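Local coordinates for protein Non-sulfated chondroitin lyase E66 (PDB 3VSN) that digests non-sulfated chondroitin as a lyase of the baculovirus envelope and is essential for oral infectivity, possibly by breaching the host's midgut peritrophic matrix, at residues 115-120 against 146-151; 281-286 against 307-312; 317-322 against 326-331. All coordinates share one frame; numbering follows the deposited sequence.

Contact 1: residues 115-120 against 146-151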
ATOM      1  N   ILE A 115      16.840 -34.858   7.325  1.00 22.03           N
ATOM      2  CA  ILE A 115      15.531 -35.500   7.169  1.00 22.63           C
ATOM      3  C   ILE A 115      14.898 -35.143   5.818  1.00 22.76           C
ATOM      4  O   ILE A 115      14.417 -36.025   5.105  1.00 22.76           O
ATOM      5  CB  ILE A 115      14.575 -35.182   8.347  1.00 22.64           C
ATOM      6  CG1 ILE A 115      15.089 -35.819   9.646  1.00 22.93           C
ATOM      7  CG2 ILE A 115      13.170 -35.690   8.059  1.00 23.14           C
ATOM      8  CD1 ILE A 115      14.473 -35.253  10.912  1.00 22.94           C
ATOM      9  N   ILE A 116      14.928 -33.859   5.462  1.00 22.56           N
ATOM     10  CA  ILE A 116      14.408 -33.402   4.167  1.00 22.77           C
ATOM     11  C   ILE A 116      15.154 -34.043   2.989  1.00 22.93           C
ATOM     12  O   ILE A 116      14.529 -34.512   2.035  1.00 22.87           O
ATOM     13  CB  ILE A 116      14.434 -31.857   4.047  1.00 22.38           C
ATOM     14  CG1 ILE A 116      13.458 -31.232   5.048  1.00 22.39           C
ATOM     15  CG2 ILE A 116      14.079 -31.414   2.632  1.00 22.50           C
ATOM     16  CD1 ILE A 116      13.622 -29.735   5.222  1.00 21.85           C
ATOM     17  N   CYS A 117      16.484 -34.071   3.070  1.00 23.39           N
ATOM     18  CA  CYS A 117      17.316 -34.656   2.016  1.00 24.34           C
ATOM     19  C   CYS A 117      17.025 -36.138   1.782  1.00 25.02           C
ATOM     20  O   CYS A 117      17.070 -36.608   0.645  1.00 25.37           O
ATOM     21  CB  CYS A 117      18.799 -34.436   2.312  1.00 23.84           C
ATOM     22  SG  CYS A 117      19.310 -32.717   2.095  1.00 22.90           S
ATOM     23  N   SER A 118      16.706 -36.859   2.856  1.00 26.13           N
ATOM     24  CA  SER A 118      16.377 -38.282   2.765  1.00 27.34           C
ATOM     25  C   SER A 118      15.011 -38.539   2.117  1.00 27.79           C
ATOM     26  O   SER A 118      14.723 -39.663   1.708  1.00 28.20           O
ATOM     27  CB  SER A 118      16.441 -38.944   4.147  1.00 27.67           C
ATOM     28  OG  SER A 118      15.292 -38.635   4.920  1.00 28.30           O
ATOM     29  N   LYS A 119      14.177 -37.503   2.028  1.00 27.78           N
ATOM     30  CA  LYS A 119      12.847 -37.634   1.427  1.00 28.08           C
ATOM     31  C   LYS A 119      12.814 -37.235  -0.049  1.00 28.09           C
ATOM     32  O   LYS A 119      11.898 -37.625  -0.776  1.00 28.46           O
ATOM     33  CB  LYS A 119      11.803 -36.822   2.205  1.00 28.66           C
ATOM     34  CG  LYS A 119      11.608 -37.236   3.658  1.00 29.72           C
ATOM     35  CD  LYS A 119      11.033 -38.639   3.794  1.00 29.95           C
ATOM     36  CE  LYS A 119      10.920 -39.030   5.258  1.00 30.68           C
ATOM     37  NZ  LYS A 119      10.621 -40.478   5.435  1.00 31.65           N
ATOM     38  N   LEU A 120      13.807 -36.460  -0.484  1.00 27.50           N
ATOM     39  CA  LEU A 120      13.838 -35.929  -1.847  1.00 27.81           C
ATOM     40  C   LEU A 120      14.220 -36.990  -2.883  1.00 28.40           C
ATOM     41  O   LEU A 120      15.237 -37.670  -2.725  1.00 28.63           O
ATOM     42  CB  LEU A 120      14.785 -34.723  -1.948  1.00 26.90           C
ATOM     43  CG  LEU A 120      14.399 -33.416  -1.243  1.00 26.67           C
ATOM     44  CD1 LEU A 120      15.550 -32.422  -1.313  1.00 26.49           C
ATOM     45  CD2 LEU A 120      13.136 -32.808  -1.837  1.00 26.34           C
ATOM     46  N   GLU A 146      15.542 -21.918   0.096  1.00 17.38           N
ATOM     47  CA  GLU A 146      15.791 -20.949   1.169  1.00 17.56           C
ATOM     48  C   GLU A 146      16.157 -21.627   2.492  1.00 17.25           C
ATOM     49  O   GLU A 146      16.946 -21.083   3.269  1.00 17.42           O
ATOM     50  CB  GLU A 146      14.596 -19.999   1.339  1.00 18.15           C
ATOM     51  CG  GLU A 146      14.440 -19.021   0.180  1.00 18.70           C
ATOM     52  CD  GLU A 146      13.125 -18.250   0.181  1.00 19.39           C
ATOM     53  OE1 GLU A 146      12.185 -18.612   0.926  1.00 19.85           O
ATOM     54  OE2 GLU A 146      13.028 -17.270  -0.586  1.00 19.82           O
ATOM     55  N   VAL A 147      15.596 -22.811   2.740  1.00 16.92           N
ATOM     56  CA  VAL A 147      15.938 -23.604   3.930  1.00 16.77           C
ATOM     57  C   VAL A 147      17.411 -24.015   3.895  1.00 16.67           C
ATOM     58  O   VAL A 147      18.140 -23.812   4.868  1.00 16.26           O
ATOM     59  CB  VAL A 147      15.039 -24.854   4.075  1.00 16.84           C
ATOM     60  CG1 VAL A 147      15.492 -25.721   5.241  1.00 16.84           C
ATOM     61  CG2 VAL A 147      13.588 -24.444   4.265  1.00 16.75           C
ATOM     62  N   PHE A 148      17.839 -24.577   2.763  1.00 16.81           N
ATOM     63  CA  PHE A 148      19.234 -24.961   2.558  1.00 16.98           C
ATOM     64  C   PHE A 148      20.167 -23.785   2.825  1.00 17.08           C
ATOM     65  O   PHE A 148      21.148 -23.916   3.564  1.00 16.68           O
ATOM     66  CB  PHE A 148      19.450 -25.489   1.136  1.00 17.20           C
ATOM     67  CG  PHE A 148      19.030 -26.922   0.944  1.00 17.53           C
ATOM     68  CD1 PHE A 148      19.955 -27.955   1.086  1.00 17.70           C
ATOM     69  CD2 PHE A 148      17.718 -27.242   0.610  1.00 17.54           C
ATOM     70  CE1 PHE A 148      19.577 -29.276   0.907  1.00 17.83           C
ATOM     71  CE2 PHE A 148      17.332 -28.564   0.428  1.00 17.99           C
ATOM     72  CZ  PHE A 148      18.266 -29.583   0.575  1.00 18.04           C
ATOM     73  N   MET A 149      19.838 -22.635   2.237  1.00 16.79           N
ATOM     74  CA  MET A 149      20.653 -21.437   2.373  1.00 16.60           C
ATOM     75  C   MET A 149      20.728 -20.937   3.820  1.00 16.47           C
ATOM     76  O   MET A 149      21.820 -20.699   4.337  1.00 16.13           O
ATOM     77  CB  MET A 149      20.137 -20.334   1.443  1.00 16.98           C
ATOM     78  CG  MET A 149      20.966 -19.063   1.487  1.00 17.19           C
ATOM     79  SD  MET A 149      20.359 -17.835   0.326  1.00 17.82           S
ATOM     80  CE  MET A 149      21.602 -16.568   0.518  1.00 17.72           C
ATOM     81  N   ASN A 150      19.572 -20.788   4.468  1.00 16.39           N
ATOM     82  CA  ASN A 150      19.516 -20.288   5.843  1.00 16.28           C
ATOM     83  C   ASN A 150      20.258 -21.184   6.839  1.00 16.16           C
ATOM     84  O   ASN A 150      21.034 -20.689   7.659  1.00 15.80           O
ATOM     85  CB  ASN A 150      18.069 -20.062   6.295  1.00 16.68           C
ATOM     86  CG  ASN A 150      17.479 -18.771   5.752  1.00 17.39           C
ATOM     87  OD1 ASN A 150      17.027 -18.709   4.607  1.00 18.00           O
ATOM     88  ND2 ASN A 150      17.477 -17.730   6.576  1.00 17.46           N
ATOM     89  N   ILE A 151      20.029 -22.495   6.752  1.00 15.71           N
ATOM     90  CA  ILE A 151      20.677 -23.455   7.653  1.00 15.65           C
ATOM     91  C   ILE A 151      22.197 -23.454   7.462  1.00 15.71           C
ATOM     92  O   ILE A 151      22.945 -23.306   8.431  1.00 15.80           O
ATOM     93  CB  ILE A 151      20.077 -24.881   7.521  1.00 15.53           C
ATOM     94  CG1 ILE A 151      18.634 -24.888   8.038  1.00 15.54           C
ATOM     95  CG2 ILE A 151      20.910 -25.894   8.304  1.00 15.54           C
ATOM     96  CD1 ILE A 151      17.911 -26.218   7.932  1.00 15.37           C
TER

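Contact 2: residues 281-286 against 307-312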
ATOM      1  N   ARG A 281      10.830   5.495  -3.415  1.00 15.43           N
ATOM      2  CA  ARG A 281       9.756   6.466  -3.614  1.00 15.42           C
ATOM      3  C   ARG A 281       8.376   5.802  -3.712  1.00 14.76           C
ATOM      4  O   ARG A 281       7.399   6.326  -3.181  1.00 14.24           O
ATOM      5  CB  ARG A 281      10.031   7.336  -4.847  1.00 15.80           C
ATOM      6  CG  ARG A 281      11.165   8.348  -4.665  1.00 16.63           C
ATOM      7  CD  ARG A 281      10.772   9.536  -3.789  1.00 17.00           C
ATOM      8  NE  ARG A 281       9.566  10.179  -4.307  1.00 17.29           N
ATOM      9  CZ  ARG A 281       8.373  10.149  -3.720  1.00 17.40           C
ATOM     10  NH1 ARG A 281       7.344  10.752  -4.306  1.00 17.48           N
ATOM     11  NH2 ARG A 281       8.198   9.531  -2.555  1.00 17.30           N
ATOM     12  N   ALA A 282       8.307   4.651  -4.380  1.00 14.32           N
ATOM     13  CA  ALA A 282       7.061   3.882  -4.476  1.00 14.28           C
ATOM     14  C   ALA A 282       6.535   3.457  -3.106  1.00 14.12           C
ATOM     15  O   ALA A 282       5.327   3.483  -2.863  1.00 14.03           O
ATOM     16  CB  ALA A 282       7.251   2.664  -5.367  1.00 14.25           C
ATOM     17  N   ILE A 283       7.448   3.067  -2.219  1.00 13.85           N
ATOM     18  CA  ILE A 283       7.077   2.658  -0.866  1.00 13.79           C
ATOM     19  C   ILE A 283       6.704   3.879  -0.017  1.00 13.72           C
ATOM     20  O   ILE A 283       5.706   3.848   0.708  1.00 13.47           O
ATOM     21  CB  ILE A 283       8.180   1.795  -0.199  1.00 13.82           C
ATOM     22  CG1 ILE A 283       8.480   0.530  -1.036  1.00 13.81           C
ATOM     23  CG2 ILE A 283       7.812   1.436   1.239  1.00 13.71           C
ATOM     24  CD1 ILE A 283       7.303  -0.395  -1.293  1.00 13.87           C
ATOM     25  N   GLU A 284       7.491   4.954  -0.125  1.00 13.56           N
ATOM     26  CA  GLU A 284       7.161   6.219   0.547  1.00 13.69           C
ATOM     27  C   GLU A 284       5.770   6.704   0.153  1.00 13.46           C
ATOM     28  O   GLU A 284       5.020   7.219   0.986  1.00 13.25           O
ATOM     29  CB  GLU A 284       8.178   7.308   0.201  1.00 14.09           C
ATOM     30  CG  GLU A 284       9.562   7.088   0.781  1.00 14.55           C
ATOM     31  CD  GLU A 284      10.542   8.187   0.413  1.00 15.11           C
ATOM     32  OE1 GLU A 284      10.225   9.027  -0.462  1.00 15.47           O
ATOM     33  OE2 GLU A 284      11.637   8.207   1.008  1.00 15.51           O
ATOM     34  N   ASN A 285       5.432   6.524  -1.121  1.00 13.22           N
ATOM     35  CA  ASN A 285       4.166   7.015  -1.665  1.00 13.35           C
ATOM     36  C   ASN A 285       2.906   6.371  -1.082  1.00 13.37           C
ATOM     37  O   ASN A 285       1.823   6.946  -1.192  1.00 13.18           O
ATOM     38  CB  ASN A 285       4.152   6.916  -3.196  1.00 13.24           C
ATOM     39  CG  ASN A 285       4.884   8.064  -3.865  1.00 13.34           C
ATOM     40  OD1 ASN A 285       5.232   9.053  -3.220  1.00 13.67           O
ATOM     41  ND2 ASN A 285       5.123   7.938  -5.170  1.00 13.20           N
ATOM     42  N   VAL A 286       3.037   5.193  -0.466  1.00 13.27           N
ATOM     43  CA  VAL A 286       1.852   4.474   0.044  1.00 13.45           C
ATOM     44  C   VAL A 286       1.966   3.919   1.472  1.00 13.52           C
ATOM     45  O   VAL A 286       0.951   3.704   2.132  1.00 13.50           O
ATOM     46  CB  VAL A 286       1.389   3.332  -0.908  1.00 13.47           C
ATOM     47  CG1 VAL A 286       1.131   3.851  -2.319  1.00 13.53           C
ATOM     48  CG2 VAL A 286       2.387   2.175  -0.924  1.00 13.50           C
ATOM     49  N   ASN A 307       2.293  -6.516   7.307  1.00 15.83           N
ATOM     50  CA  ASN A 307       3.203  -6.737   8.430  1.00 16.14           C
ATOM     51  C   ASN A 307       4.693  -6.632   8.064  1.00 15.74           C
ATOM     52  O   ASN A 307       5.554  -6.851   8.917  1.00 15.44           O
ATOM     53  CB  ASN A 307       2.876  -8.041   9.186  1.00 17.09           C
ATOM     54  CG  ASN A 307       3.063  -9.289   8.341  1.00 17.97           C
ATOM     55  OD1 ASN A 307       3.654  -9.255   7.259  1.00 18.81           O
ATOM     56  ND2 ASN A 307       2.559 -10.412   8.840  1.00 18.73           N
ATOM     57  N   VAL A 308       4.988  -6.287   6.808  1.00 15.27           N
ATOM     58  CA  VAL A 308       6.383  -6.093   6.367  1.00 15.16           C
ATOM     59  C   VAL A 308       6.718  -4.702   5.799  1.00 15.07           C
ATOM     60  O   VAL A 308       7.859  -4.248   5.921  1.00 15.02           O
ATOM     61  CB  VAL A 308       6.867  -7.186   5.374  1.00 14.95           C
ATOM     62  CG1 VAL A 308       6.978  -8.536   6.067  1.00 14.87           C
ATOM     63  CG2 VAL A 308       5.965  -7.271   4.147  1.00 14.97           C
ATOM     64  N   ILE A 309       5.745  -4.032   5.182  1.00 14.95           N
ATOM     65  CA  ILE A 309       6.018  -2.764   4.481  1.00 15.02           C
ATOM     66  C   ILE A 309       6.691  -1.714   5.373  1.00 14.70           C
ATOM     67  O   ILE A 309       7.490  -0.912   4.896  1.00 14.60           O
ATOM     68  CB  ILE A 309       4.761  -2.190   3.780  1.00 15.09           C
ATOM     69  CG1 ILE A 309       5.166  -1.256   2.627  1.00 15.26           C
ATOM     70  CG2 ILE A 309       3.847  -1.494   4.783  1.00 14.98           C
ATOM     71  CD1 ILE A 309       4.053  -0.942   1.643  1.00 15.13           C
ATOM     72  N   GLY A 310       6.380  -1.737   6.668  1.00 14.61           N
ATOM     73  CA  GLY A 310       6.971  -0.796   7.618  1.00 14.71           C
ATOM     74  C   GLY A 310       8.472  -0.984   7.794  1.00 14.78           C
ATOM     75  O   GLY A 310       9.169  -0.074   8.248  1.00 14.60           O
ATOM     76  N   ASN A 311       8.964  -2.169   7.423  1.00 14.76           N
ATOM     77  CA  ASN A 311      10.380  -2.520   7.555  1.00 14.89           C
ATOM     78  C   ASN A 311      11.173  -2.380   6.255  1.00 14.85           C
ATOM     79  O   ASN A 311      12.375  -2.661   6.227  1.00 15.12           O
ATOM     80  CB  ASN A 311      10.520  -3.953   8.097  1.00 15.01           C
ATOM     81  CG  ASN A 311       9.789  -4.155   9.409  1.00 15.23           C
ATOM     82  OD1 ASN A 311       9.812  -3.289  10.278  1.00 15.62           O
ATOM     83  ND2 ASN A 311       9.135  -5.303   9.557  1.00 15.22           N
ATOM     84  N   PHE A 312      10.510  -1.948   5.186  1.00 14.73           N
ATOM     85  CA  PHE A 312      11.162  -1.862   3.875  1.00 14.81           C
ATOM     86  C   PHE A 312      12.172  -0.720   3.794  1.00 15.10           C
ATOM     87  O   PHE A 312      13.254  -0.878   3.215  1.00 14.85           O
ATOM     88  CB  PHE A 312      10.132  -1.705   2.750  1.00 14.69           C
ATOM     89  CG  PHE A 312       9.369  -2.964   2.417  1.00 14.48           C
ATOM     90  CD1 PHE A 312       9.615  -4.172   3.074  1.00 14.52           C
ATOM     91  CD2 PHE A 312       8.420  -2.944   1.404  1.00 14.52           C
ATOM     92  CE1 PHE A 312       8.906  -5.320   2.740  1.00 14.27           C
ATOM     93  CE2 PHE A 312       7.713  -4.085   1.062  1.00 14.56           C
ATOM     94  CZ  PHE A 312       7.952  -5.276   1.735  1.00 14.43           C
TER

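Contact 3: residues 317-322 against 326-331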
ATOM      1  N   LEU A 317       9.116  12.137   7.333  1.00 13.21           N
ATOM      2  CA  LEU A 317       7.900  12.877   7.639  1.00 13.07           C
ATOM      3  C   LEU A 317       7.693  13.824   6.468  1.00 12.94           C
ATOM      4  O   LEU A 317       8.472  14.758   6.278  1.00 13.18           O
ATOM      5  CB  LEU A 317       8.052  13.659   8.950  1.00 13.28           C
ATOM      6  CG  LEU A 317       8.464  12.887  10.214  1.00 13.58           C
ATOM      7  CD1 LEU A 317       9.033  13.833  11.265  1.00 13.59           C
ATOM      8  CD2 LEU A 317       7.306  12.074  10.779  1.00 13.47           C
ATOM      9  N   ALA A 318       6.664  13.567   5.664  1.00 12.56           N
ATOM     10  CA  ALA A 318       6.513  14.266   4.393  1.00 12.35           C
ATOM     11  C   ALA A 318       5.130  14.120   3.788  1.00 12.25           C
ATOM     12  O   ALA A 318       4.360  13.231   4.159  1.00 12.30           O
ATOM     13  CB  ALA A 318       7.558  13.771   3.396  1.00 12.41           C
ATOM     14  N   VAL A 319       4.839  15.002   2.836  1.00 12.00           N
ATOM     15  CA  VAL A 319       3.671  14.870   1.976  1.00 11.86           C
ATOM     16  C   VAL A 319       4.172  14.419   0.601  1.00 11.92           C
ATOM     17  O   VAL A 319       5.068  15.039   0.030  1.00 12.00           O
ATOM     18  CB  VAL A 319       2.892  16.196   1.877  1.00 11.84           C
ATOM     19  CG1 VAL A 319       1.631  16.027   1.038  1.00 11.81           C
ATOM     20  CG2 VAL A 319       2.541  16.713   3.270  1.00 11.89           C
ATOM     21  N   HIS A 320       3.603  13.329   0.094  1.00 11.92           N
ATOM     22  CA  HIS A 320       4.010  12.738  -1.182  1.00 12.12           C
ATOM     23  C   HIS A 320       2.877  12.781  -2.160  1.00 12.16           C
ATOM     24  O   HIS A 320       1.711  12.647  -1.772  1.00 12.10           O
ATOM     25  CB  HIS A 320       4.404  11.273  -0.992  1.00 12.22           C
ATOM     26  CG  HIS A 320       5.476  11.046   0.043  1.00 12.35           C
ATOM     27  ND1 HIS A 320       6.767  11.380  -0.162  1.00 12.46           N
ATOM     28  CD2 HIS A 320       5.417  10.459   1.304  1.00 12.42           C
ATOM     29  CE1 HIS A 320       7.491  11.045   0.921  1.00 12.51           C
ATOM     30  NE2 HIS A 320       6.665  10.479   1.817  1.00 12.51           N
ATOM     31  N   SER A 321       3.195  12.931  -3.443  1.00 12.20           N
ATOM     32  CA  SER A 321       2.164  12.856  -4.475  1.00 12.22           C
ATOM     33  C   SER A 321       2.602  12.092  -5.717  1.00 12.24           C
ATOM     34  O   SER A 321       3.746  12.193  -6.153  1.00 12.32           O
ATOM     35  CB  SER A 321       1.676  14.253  -4.868  1.00 12.33           C
ATOM     36  OG  SER A 321       2.690  14.984  -5.536  1.00 12.72           O
ATOM     37  N   ALA A 322       1.672  11.332  -6.279  1.00 12.06           N
ATOM     38  CA  ALA A 322       1.874  10.687  -7.563  1.00 12.16           C
ATOM     39  C   ALA A 322       0.853  11.307  -8.507  1.00 12.18           C
ATOM     40  O   ALA A 322      -0.328  10.952  -8.475  1.00 11.90           O
ATOM     41  CB  ALA A 322       1.674   9.186  -7.435  1.00 12.10           C
ATOM     42  N   LYS A 326      -2.285   9.142  -9.419  1.00 12.10           N
ATOM     43  CA  LYS A 326      -3.304   9.749  -8.537  1.00 11.92           C
ATOM     44  C   LYS A 326      -3.302   9.200  -7.106  1.00 11.75           C
ATOM     45  O   LYS A 326      -4.254   8.548  -6.677  1.00 11.79           O
ATOM     46  CB  LYS A 326      -4.722   9.698  -9.151  1.00 11.84           C
ATOM     47  CG  LYS A 326      -4.819  10.081 -10.630  1.00 11.75           C
ATOM     48  CD  LYS A 326      -4.241  11.460 -10.921  1.00 11.51           C
ATOM     49  CE  LYS A 326      -4.396  11.823 -12.390  1.00 11.62           C
ATOM     50  NZ  LYS A 326      -3.874  13.185 -12.700  1.00 11.36           N
ATOM     51  N   VAL A 327      -2.224   9.470  -6.377  1.00 11.56           N
ATOM     52  CA  VAL A 327      -2.145   9.134  -4.957  1.00 11.60           C
ATOM     53  C   VAL A 327      -1.554  10.330  -4.213  1.00 11.58           C
ATOM     54  O   VAL A 327      -0.536  10.884  -4.631  1.00 11.79           O
ATOM     55  CB  VAL A 327      -1.295   7.860  -4.692  1.00 11.61           C
ATOM     56  CG1 VAL A 327      -1.227   7.549  -3.202  1.00 11.58           C
ATOM     57  CG2 VAL A 327      -1.856   6.658  -5.442  1.00 11.59           C
ATOM     58  N   LEU A 328      -2.222  10.741  -3.139  1.00 11.51           N
ATOM     59  CA  LEU A 328      -1.695  11.739  -2.217  1.00 11.51           C
ATOM     60  C   LEU A 328      -1.560  11.097  -0.844  1.00 11.60           C
ATOM     61  O   LEU A 328      -2.523  10.533  -0.325  1.00 11.62           O
ATOM     62  CB  LEU A 328      -2.623  12.959  -2.139  1.00 11.53           C
ATOM     63  CG  LEU A 328      -2.338  14.008  -1.052  1.00 11.58           C
ATOM     64  CD1 LEU A 328      -1.028  14.746  -1.315  1.00 11.59           C
ATOM     65  CD2 LEU A 328      -3.488  15.002  -0.940  1.00 11.38           C
ATOM     66  N   THR A 329      -0.372  11.194  -0.257  1.00 11.79           N
ATOM     67  CA  THR A 329      -0.084  10.519   1.000  1.00 11.91           C
ATOM     68  C   THR A 329       0.690  11.438   1.934  1.00 11.97           C
ATOM     69  O   THR A 329       1.633  12.109   1.517  1.00 12.16           O
ATOM     70  CB  THR A 329       0.702   9.217   0.744  1.00 12.12           C
ATOM     71  OG1 THR A 329      -0.117   8.318  -0.017  1.00 12.31           O
ATOM     72  CG2 THR A 329       1.104   8.535   2.054  1.00 12.30           C
ATOM     73  N   LYS A 330       0.280  11.473   3.196  1.00 11.91           N
ATOM     74  CA  LYS A 330       0.978  12.268   4.191  1.00 11.89           C
ATOM     75  C   LYS A 330       1.335  11.408   5.385  1.00 11.91           C
ATOM     76  O   LYS A 330       0.489  10.684   5.919  1.00 11.80           O
ATOM     77  CB  LYS A 330       0.127  13.466   4.631  1.00 11.69           C
ATOM     78  CG  LYS A 330       0.746  14.293   5.752  1.00 11.70           C
ATOM     79  CD  LYS A 330      -0.109  15.510   6.060  1.00 11.64           C
ATOM     80  CE  LYS A 330       0.247  16.129   7.402  1.00 11.77           C
ATOM     81  NZ  LYS A 330       1.560  16.838   7.410  1.00 11.79           N
ATOM     82  N   LEU A 331       2.598  11.486   5.787  1.00 11.95           N
ATOM     83  CA  LEU A 331       3.043  10.888   7.030  1.00 11.92           C
ATOM     84  C   LEU A 331       3.578  12.003   7.914  1.00 11.91           C
ATOM     85  O   LEU A 331       4.553  12.667   7.564  1.00 11.75           O
ATOM     86  CB  LEU A 331       4.122   9.822   6.786  1.00 12.06           C
ATOM     87  CG  LEU A 331       4.570   9.068   8.047  1.00 12.28           C
ATOM     88  CD1 LEU A 331       3.506   8.074   8.498  1.00 12.35           C
ATOM     89  CD2 LEU A 331       5.906   8.372   7.824  1.00 12.42           C
TER

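Contact 1: residues 115-120 against 146-151
F148 of helix 138-154 reaches across to C117, near the C-terminal end of helix 103-119, and to L120, which follows it, joining two helices of the alpha/alpha toroid, the helical part of this lyase and a region related to the N-terminal domain of polysaccharide lyase family 8. The backbones stay well apart: the nearest CA atoms, those of I116 and F148, are separated by 9.9 Å, so side chains alone bridge the gap.

Traced outward, F148 begins at a CB that does not itself face helix 103-119. Its CG lies beside the backbone N (chi1 -80°), and from there the ring extends away from its own helix axis. CG and the two delta carbons span the gap without meeting residues 115-120. Contact starts one bond further out, where CE1 lies 3.7 Å from C117 SG. CZ, the far corner of the ring, comes 3.6 Å from the same SG. The sulfur is 4.7 Å from the ring centroid and 72° off the ring normal, an oblique sulfur-aromatic contact. L120 CD1 meets CZ differently, at the ring edge near its plane, at 4.4 Å.

A second, looser touch lies alongside, where I116 CD1 approaches V147 CG1. The buried area is small, 155 Å² over both sides, and much of the surrounding packing comes from other helices. W171 of helix 161-175 touches C117, L120 and F148, while helix 75-93 packs L85 on I116 and C82 and I86 on V147. On the outer side of helix 103-119, S118 OG donates to I115 O at 2.8 Å, 25° out of that carbonyl's plane.

Contact 2: residues 281-286 against 307-312
I283 meets I309 and F312 through two of its methyls. The side chains of I283 and I309 run past one another in opposite senses, bringing I283 CG2 to 4.0 Å from I309 CG1 and, a little further off, to F312 CB. Against F312 the same isoleucine crosses at about a right angle: I283 CD1 comes in at the ring edge, in the ring plane, 3.9 Å from F312 CD2. With chi1 and chi2 of I283 both at -58°, CG2 lies anti to the backbone N, and CG1 carries CD1 off separately to the ring.

Helix 276-284 thus packs against the long irregular connection to strand 318-322, with I283 about 10 Å, side chain to side chain, from the catalytic proton donor Y254. The connection turns tightly here, F312 N bonding to I309 O at 3.2 Å. That turn places I309 CA 3.8 Å above the F312 ring plane, over its centre, while Y259 stacks with the same ring. V286 CG2 adds a lighter touch on I309 CD1 at 4.4 Å. Turned elsewhere, R281 NH2 forms a salt bridge with E284 OE1 at 3.0 Å, meeting the carboxylate's anti lone pair 20° out of the guanidinium plane.

Contact 3: residues 317-322 against 326-331
A318, H320 and A322 pair with L331, T329 and V327 in an antiparallel beta hairpin, strands 318-322 and 327-331, which begins a four-stranded antiparallel sheet with 318-322 at its outer edge. The short strand axes come within 4.7 Å and run at 168° to each other. In the central pair the bonds are nearly straight: H320 N donates to T329 O at 2.7 Å with 178° at the hydrogen, and T329 N returns one to H320 O. The A318-L331 and A322-V327 pairs are also doubly bonded, though A318 N meets L331 O at a more bent angle. Between these rungs, the CA-H groups of V319 and S321 point at T329 O and V327 O.

At the turn end the ladder is offset by a G1 bulge. A322 O accepts from two donors, K326 N at 2.8 Å and V327 N at 3.2 Å, and K326 adopts the left-handed backbone conformation (phi 75°) that allows both to face one residue.

Next come the side chains. On the face bearing V319, S321, L328 and K330, V319 splits its two methyls between neighbours. CG1, anti to the backbone N, touches L328 CD1 at 3.8 Å, whereas CG2 lies 3.9 Å from K330 CG, in a chain extended until its last torsion. On the opposite face A322 CB and V327 CB are 4.3 Å apart.

Further out, strand 414-421 covers the V319 face through I419 and K421, the latter bonding S321 OG. K330 NZ reaches T424 O and D450, and K326 NZ bonds D323 O and pairs with E608. On the other edge of strand 327-331, L328 and K330 bond through their backbones to V339 and G337. Back inside the hairpin, L328 folds its CD1 methyl to 3.5 Å from H320 O.

Along the chain the three contacts follow in series; none nests within or crosses another. Contact 1 closes a 25-residue connection inside the helical toroid. Contact 2 comes later, closing a 20-residue connection without helix or strand beyond helix 276-284. Contact 3 follows at once, closing the tightest loop, with three residues between its segments. Contact 1 stands apart, its centre 32 Å from that of contact 2 and 44 Å from that of contact 3. Contacts 2 and 3 touch: N285 O lies 2.7 Å from T329 OG1, probably hydrogen-bonded, and H320 packs on R281, E284 and N285. Helix 276-284 is thereby tied to the hairpin 318-331, joining helical and beta parts.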